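Local coordinates for antibiotic resistance protein (Deinococcus radiodurans, PDB 2VLI), which acts as a phosphotransferase of the P-loop AAA_33 family that confers resistance to tunicamycin, presumably by phosphorylating the antibiotic, at the interface of chains A and B. Numbering follows the deposited sequence. Chains: chain A/B, Antibiotic resistance protein.

The interface of chains A and B. Residues chain A 133, 137-138, 140-141; chain B 89, 93, 144-146.
A carboxylate oxygen set over the face of a guanidinium, flanked by an amide lying against a helix, shows how two copies of a P-loop phosphotransferase can meet in a two-fold symmetric, possibly biological, dimer interface. Helix 132-142 of chain A presents one side to the start of helix 89-101 and the 3-10 turn 145-147 of chain B. A:Asp137 buries most surface, 75 Å². Its CG stands anti to its own carbonyl carbon (chi1 -74°), and OD2 sits above the flat face of the B:Arg93 guanidinium, the two planes nearly perpendicular, 86° apart. OD2 lies 2.9 Å from B:Arg93 NE, making a salt bridge; because it stands above the guanidinium, no N-H is directed at it, and the attraction is electrostatic. OD1 adds a close charged contact, 2.9 Å from B:Arg93 NH2. Bends at chi2 and chi3 fold the arginine round OD2, while its guanidinium also reaches the backbone of A:Gly133, one helical turn earlier.

CG of B:Gln146 is tucked beside both the backbone N and the carbonyl carbon (chi1 73°), and a bend at chi2 lays the amide against the backbone of A:Asn140 and A:Glu141. NE2 donates to B:Thr89 OG1 within its own chain at 3.0 Å and is also linked to a water 3.1 Å away that binds the A:Glu141 carbonyl O; two bonds thus fix the amide's rotation. B:Thr89 OG1 in turn makes a weak hydrogen bond to A:Glu141 OE1, 3.0 Å away, at the end of an extended chain. A:Asn140, its CG anti to its carbonyl carbon, sets CB 3.6 Å from B:Gln146 OE1. Its amide lies alongside B:Glu145 CB, and its backbone O shares a water with B:Glu145 N.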
# COMPACT_ATOMS: atom_id res chain seq x y z
N GLY A 133 0.88 -9.82 12.55
CA GLY A 133 1.36 -8.51 12.12
C GLY A 133 1.26 -8.31 10.63
O GLY A 133 0.90 -7.23 10.17
N ASP A 137 -1.17 -5.64 8.92
CA ASP A 137 -0.61 -4.63 8.01
C ASP A 137 -1.48 -4.53 6.77
O ASP A 137 -1.74 -3.47 6.30
CB ASP A 137 0.78 -4.99 7.49
CG ASP A 137 1.88 -4.83 8.49
OD1 ASP A 137 1.72 -4.06 9.48
OD2 ASP A 137 2.95 -5.46 8.24
N ARG A 138 -1.89 -5.69 6.22
CA ARG A 138 -2.72 -5.73 5.05
C ARG A 138 -4.08 -5.10 5.27
O ARG A 138 -4.58 -4.37 4.41
CB ARG A 138 -2.93 -7.19 4.56
CG ARG A 138 -3.75 -7.27 3.32
CD ARG A 138 -2.86 -7.52 2.11
NE ARG A 138 -1.66 -6.67 2.12
CZ ARG A 138 -0.40 -7.10 2.17
NH1 ARG A 138 0.60 -6.21 2.20
NH2 ARG A 138 -0.11 -8.41 2.17
N ASN A 140 -4.89 -2.94 7.55
CA ASN A 140 -4.63 -1.50 7.74
C ASN A 140 -4.47 -0.81 6.39
O ASN A 140 -5.05 0.26 6.16
CB ASN A 140 -3.40 -1.32 8.61
CG ASN A 140 -3.68 -1.45 10.10
OD1 ASN A 140 -4.81 -1.28 10.52
ND2 ASN A 140 -2.67 -1.76 10.87
N GLU A 141 -3.75 -1.44 5.46
CA GLU A 141 -3.61 -0.87 4.08
C GLU A 141 -4.93 -0.76 3.35
O GLU A 141 -5.22 0.27 2.74
CB GLU A 141 -2.61 -1.61 3.20
CG GLU A 141 -2.72 -1.12 1.70
CD GLU A 141 -1.52 -1.33 0.81
OE1 GLU A 141 -0.75 -2.25 1.12
OE2 GLU A 141 -1.41 -0.56 -0.24
N THR B 89 3.70 -1.06 1.43
CA THR B 89 3.45 -1.63 2.71
C THR B 89 4.36 -2.84 2.93
O THR B 89 4.89 -3.06 4.00
CB THR B 89 1.97 -2.05 2.82
OG1 THR B 89 1.16 -0.87 2.90
CG2 THR B 89 1.77 -2.97 4.00
N ARG B 93 7.20 -3.18 5.84
CA ARG B 93 7.22 -4.21 6.84
C ARG B 93 8.58 -4.87 6.90
O ARG B 93 9.07 -5.20 7.95
CB ARG B 93 6.12 -5.27 6.61
CG ARG B 93 6.17 -6.43 7.63
CD ARG B 93 6.44 -6.03 9.12
NE ARG B 93 5.32 -5.42 9.84
CZ ARG B 93 4.47 -6.08 10.64
NH1 ARG B 93 4.60 -7.39 10.82
NH2 ARG B 93 3.50 -5.41 11.27
N GLY B 144 -2.47 5.05 6.30
CA GLY B 144 -2.80 3.73 6.87
C GLY B 144 -2.05 3.53 8.17
O GLY B 144 -0.92 3.99 8.31
N GLU B 145 -2.64 2.80 9.12
CA GLU B 145 -1.95 2.54 10.36
C GLU B 145 -0.72 1.64 10.26
O GLU B 145 0.05 1.62 11.18
CB GLU B 145 -2.89 2.17 11.50
CG GLU B 145 -3.80 3.27 11.87
CD GLU B 145 -3.07 4.58 12.26
OE1 GLU B 145 -2.11 4.58 12.99
OE2 GLU B 145 -3.55 5.61 11.89
N GLN B 146 -0.52 0.92 9.15
CA GLN B 146 0.74 0.17 8.95
C GLN B 146 1.97 1.15 8.90
O GLN B 146 3.13 0.78 9.09
CB GLN B 146 0.67 -0.64 7.66
CG GLN B 146 0.76 0.10 6.28
CD GLN B 146 -0.54 0.68 5.80
OE1 GLN B 146 -1.46 0.87 6.59
NE2 GLN B 146 -0.64 0.97 4.48
O HOH W 1 -5.20 1.91 8.45
O HOH W 2 -3.13 2.27 3.09
O HOH W 3 1.84 -2.04 -0.76